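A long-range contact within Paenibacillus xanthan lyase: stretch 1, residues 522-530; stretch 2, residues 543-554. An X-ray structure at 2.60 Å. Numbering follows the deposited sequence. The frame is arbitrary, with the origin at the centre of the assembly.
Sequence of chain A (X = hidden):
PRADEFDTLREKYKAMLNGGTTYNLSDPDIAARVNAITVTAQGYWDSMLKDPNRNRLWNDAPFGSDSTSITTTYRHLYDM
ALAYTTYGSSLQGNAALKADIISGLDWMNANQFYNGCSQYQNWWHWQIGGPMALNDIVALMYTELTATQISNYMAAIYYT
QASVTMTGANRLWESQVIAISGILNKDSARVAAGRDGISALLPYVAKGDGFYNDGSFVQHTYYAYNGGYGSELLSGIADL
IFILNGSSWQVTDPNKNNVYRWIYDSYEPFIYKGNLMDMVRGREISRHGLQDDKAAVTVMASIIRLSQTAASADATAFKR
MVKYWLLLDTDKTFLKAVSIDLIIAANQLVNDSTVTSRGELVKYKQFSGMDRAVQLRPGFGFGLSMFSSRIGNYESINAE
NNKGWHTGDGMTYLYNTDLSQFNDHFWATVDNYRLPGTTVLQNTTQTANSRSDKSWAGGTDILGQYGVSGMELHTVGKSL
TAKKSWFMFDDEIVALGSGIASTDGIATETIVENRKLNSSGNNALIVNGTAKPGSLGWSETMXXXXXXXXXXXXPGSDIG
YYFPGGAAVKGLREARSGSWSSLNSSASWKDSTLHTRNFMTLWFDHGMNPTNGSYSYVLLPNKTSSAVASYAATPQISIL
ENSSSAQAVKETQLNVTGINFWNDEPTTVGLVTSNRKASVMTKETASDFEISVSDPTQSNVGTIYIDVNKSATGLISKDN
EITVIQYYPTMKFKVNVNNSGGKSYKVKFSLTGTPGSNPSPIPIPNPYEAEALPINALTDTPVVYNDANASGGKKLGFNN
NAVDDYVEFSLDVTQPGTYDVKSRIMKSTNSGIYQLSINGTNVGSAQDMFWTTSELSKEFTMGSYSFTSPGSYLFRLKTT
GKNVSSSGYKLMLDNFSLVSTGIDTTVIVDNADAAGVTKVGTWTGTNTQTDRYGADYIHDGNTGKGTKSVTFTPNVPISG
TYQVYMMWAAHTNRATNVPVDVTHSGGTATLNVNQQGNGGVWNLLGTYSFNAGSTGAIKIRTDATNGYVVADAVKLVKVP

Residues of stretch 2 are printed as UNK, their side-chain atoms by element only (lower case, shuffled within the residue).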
# COMPACT_ATOMS: atom_id res chain seq x y z
N ASN A 522 -10.84 -5.28 37.33
CA ASN A 522 -11.60 -4.21 37.96
C ASN A 522 -11.24 -2.80 37.50
O ASN A 522 -11.59 -1.83 38.16
CB ASN A 522 -11.47 -4.28 39.48
CG ASN A 522 -10.10 -3.81 39.98
OD1 ASN A 522 -9.23 -3.43 39.20
ND2 ASN A 522 -9.93 -3.83 41.29
N ASN A 523 -10.51 -2.70 36.39
CA ASN A 523 -10.09 -1.40 35.87
C ASN A 523 -11.29 -0.48 35.76
O ASN A 523 -12.32 -0.88 35.20
CB ASN A 523 -9.43 -1.56 34.50
CG ASN A 523 -8.19 -2.41 34.56
OD1 ASN A 523 -8.26 -3.61 34.85
ND2 ASN A 523 -7.04 -1.81 34.29
N ALA A 524 -11.19 0.72 36.33
CA ALA A 524 -12.37 1.58 36.39
C ALA A 524 -12.87 1.95 34.99
O ALA A 524 -12.08 2.33 34.11
CB ALA A 524 -12.09 2.81 37.21
N LEU A 525 -14.17 1.78 34.78
CA LEU A 525 -14.80 2.19 33.54
C LEU A 525 -15.72 3.36 33.82
O LEU A 525 -16.79 3.18 34.40
CB LEU A 525 -15.59 1.05 32.91
CG LEU A 525 -16.27 1.41 31.58
CD1 LEU A 525 -15.32 1.30 30.39
CD2 LEU A 525 -17.51 0.57 31.32
N ILE A 526 -15.31 4.55 33.42
CA ILE A 526 -16.10 5.74 33.66
C ILE A 526 -16.78 6.18 32.37
O ILE A 526 -16.11 6.40 31.36
CB ILE A 526 -15.24 6.88 34.23
CG1 ILE A 526 -14.61 6.41 35.54
CG2 ILE A 526 -16.07 8.12 34.46
CD1 ILE A 526 -13.73 7.42 36.20
N VAL A 527 -18.11 6.28 32.41
CA VAL A 527 -18.89 6.59 31.22
C VAL A 527 -19.70 7.86 31.42
O VAL A 527 -20.45 7.96 32.39
CB VAL A 527 -19.87 5.45 30.90
CG1 VAL A 527 -20.73 5.82 29.70
CG2 VAL A 527 -19.12 4.17 30.67
N ASN A 528 -19.57 8.80 30.49
CA ASN A 528 -20.17 10.13 30.62
C ASN A 528 -19.92 10.73 32.00
O ASN A 528 -20.81 11.33 32.61
CB ASN A 528 -21.68 10.11 30.33
CG ASN A 528 -22.00 9.82 28.87
OD1 ASN A 528 -21.11 9.76 28.02
ND2 ASN A 528 -23.28 9.65 28.57
N GLY A 529 -18.71 10.53 32.52
CA GLY A 529 -18.33 11.10 33.80
C GLY A 529 -18.85 10.35 35.01
O GLY A 529 -18.72 10.81 36.14
N THR A 530 -19.44 9.18 34.78
CA THR A 530 -20.01 8.39 35.87
C THR A 530 -19.44 6.97 35.90
O THR A 530 -19.47 6.26 34.90
CB THR A 530 -21.55 8.35 35.77
OG1 THR A 530 -22.08 9.68 35.87
CG2 THR A 530 -22.15 7.48 36.88
N UNK A 543 -26.84 3.63 26.04
CA UNK A 543 -27.26 4.61 25.04
C UNK A 543 -26.85 6.04 25.40
O UNK A 543 -26.55 6.35 26.56
c UNK A 543 -29.14 3.28 24.05
o UNK A 543 -29.49 4.63 26.01
c UNK A 543 -28.77 4.56 24.77
N UNK A 544 -26.86 6.91 24.39
CA UNK A 544 -26.46 8.29 24.58
C UNK A 544 -25.06 8.40 25.15
O UNK A 544 -24.77 9.27 25.98
N UNK A 545 -24.18 7.50 24.72
CA UNK A 545 -22.81 7.52 25.20
C UNK A 545 -22.02 8.61 24.49
O UNK A 545 -21.96 8.64 23.25
c UNK A 545 -22.12 6.17 25.01
o UNK A 545 -22.96 5.13 25.52
c UNK A 545 -20.78 6.15 25.74
N UNK A 546 -21.42 9.51 25.27
CA UNK A 546 -20.64 10.61 24.72
C UNK A 546 -19.16 10.33 24.80
O UNK A 546 -18.41 10.50 23.83
c UNK A 546 -22.40 12.32 25.31
n UNK A 546 -22.97 12.88 26.37
o UNK A 546 -23.00 12.13 24.25
c UNK A 546 -20.96 11.90 25.47
N UNK A 547 -18.73 9.91 25.98
CA UNK A 547 -17.35 9.53 26.16
C UNK A 547 -17.23 8.40 27.18
O UNK A 547 -18.16 8.12 27.93
c UNK A 547 -16.58 11.44 28.97
c UNK A 547 -17.06 12.22 30.00
c UNK A 547 -16.49 10.74 26.54
c UNK A 547 -17.04 11.59 27.67
o UNK A 547 -18.51 13.97 30.76
c UNK A 547 -18.02 13.18 29.74
c UNK A 547 -18.50 13.36 28.45
c UNK A 547 -18.00 12.56 27.42
N UNK A 548 -16.07 7.75 27.19
CA UNK A 548 -15.80 6.63 28.07
C UNK A 548 -14.33 6.73 28.48
O UNK A 548 -13.48 7.11 27.67
c UNK A 548 -17.51 5.08 27.01
c UNK A 548 -16.03 5.29 27.33
c UNK A 548 -17.81 3.73 26.40
c UNK A 548 -15.54 4.11 28.17
N UNK A 549 -14.04 6.40 29.73
CA UNK A 549 -12.65 6.31 30.17
C UNK A 549 -12.42 4.96 30.84
O UNK A 549 -13.13 4.60 31.78
c UNK A 549 -9.78 8.09 31.22
n UNK A 549 -8.74 7.67 32.01
n UNK A 549 -10.49 6.59 32.64
c UNK A 549 -10.89 7.41 31.61
c UNK A 549 -9.20 6.76 32.87
c UNK A 549 -12.30 7.45 31.11
N UNK A 550 -11.43 4.22 30.35
CA UNK A 550 -11.05 2.94 30.91
C UNK A 550 -9.65 3.06 31.48
O UNK A 550 -8.71 3.35 30.74
c UNK A 550 -11.08 1.85 29.85
c UNK A 550 -10.47 0.53 30.34
c UNK A 550 -11.23 0.04 31.56
c UNK A 550 -10.44 -0.55 29.26
N UNK A 551 -9.50 2.85 32.78
CA UNK A 551 -8.21 3.07 33.43
C UNK A 551 -7.24 1.93 33.12
O UNK A 551 -7.62 0.77 33.08
c UNK A 551 -8.39 3.25 34.94
N UNK A 552 -5.98 2.28 32.90
CA UNK A 552 -4.99 1.29 32.52
C UNK A 552 -4.43 0.56 33.72
O UNK A 552 -4.34 1.12 34.81
N UNK A 553 -4.03 -0.70 33.50
CA UNK A 553 -3.51 -1.54 34.59
C UNK A 553 -2.18 -1.01 35.13
O UNK A 553 -1.72 -1.43 36.18
o UNK A 553 -4.54 -3.49 33.56
c UNK A 553 -3.34 -2.98 34.11
N UNK A 554 -1.58 -0.09 34.39
CA UNK A 554 -0.27 0.45 34.68
C UNK A 554 -0.29 1.91 34.23
O UNK A 554 -0.95 2.24 33.24
c UNK A 554 0.80 -0.35 33.90
c UNK A 554 1.18 -1.60 34.67
c UNK A 554 2.02 0.50 33.56
O HOH W 1 -11.59 4.92 34.36

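Position 543 carries one carbon bearing an oxygen and a second carbon, the branched pattern of a threonine; it points away from stretch 1 and makes no contact. This is Thr543. Position 544 has no side-chain atoms, and its phi of 57° is one that glycine tolerates best. Its carbonyl O accepts a hydrogen bond from Asn528 ND2 at 3.0 Å, and the residue is Gly544. At 545 the same fork of one oxygen and one carbon on CB recurs, with the terminal carbon 4.0 Å from Val527 CG1, so the residue is Thr545.

Position 546 has two side-chain carbons, the second holding one oxygen and one nitrogen, a short amide. Its CB lies 3.3 Å from Asn528 OD1, and its backbone N donates to the same OD1 at 2.8 Å; the residue is Asn546. Position 547 bears one carbon and then a six-carbon ring with an oxygen attached, a phenol. Asn528 CA lies over one face of this ring, 4.0 Å from its centroid, in a CH-pi contact, and the residue is Tyr547. The backbone of Tyr547 is equally engaged, since its N donates to Asn528 OD1 at 3.1 Å and its O accepts from Asn528 N at 3.0 Å.

Four carbons at 548 fork at CB, one arm being two carbons long; one carbon packs 3.6 Å from Leu525 CD1, and the residue is Ile548. Its CG1 lies 4.1 Å from Val527 CG2. At 549 a single carbon leads to a five-membered ring of three carbons and two nitrogens, an imidazole; the CB is 4.3 Å from Ile526 CB, and the residue is His549. Water 1 links the two stretches here, donating to Ala524 O at 2.6 Å and hydrogen-bonded to His549 ND1, also at 2.6 Å.

Position 550 again has four carbons, but the fork comes at the second, and one terminal carbon lies 3.8 Å from Asn523 CB; this is Leu550. Its CB is 4.3 Å from Leu525 CD1. The lone carbon at 551 approaches Ala524 CB to 4.4 Å and gives Ala551. Position 552, without side-chain atoms, is Gly552. One carbon and one oxygen at 553, the oxygen accepting from Asn523 ND2 at 3.1 Å, define Ser553. Three carbons at 554, two borne on CB, point away and make no contact; this is Val554.

The contact is an antiparallel pairing of two strands. At its centre, Ile526 and His549 form a hydrogen-bonded pair, with Ile526 N to His549 O at 2.7 Å and His549 N to Ile526 O at 2.6 Å; Ala551 N to Ala524 O, at 2.9 Å, continues the ladder. Leu525, Val527, Ile548 and Leu550 share one apolar face, while Ile526 and His549 occupy the other. Asparagine side chains extend the pairing at both ends. Asn523 ND2 also donates to Ala551 O at 2.9 Å, whereas the amide of Asn528 reaches backbone atoms of Gly544, Asn546 and Tyr547. Asn528 sits in the type I' turn from Val527 to Thr530, which follows strand 525-527, its side chain folding back although its CA-to-CB bond points away.

Stretch 2, residues 543-554: TGTNYIHLAGSV
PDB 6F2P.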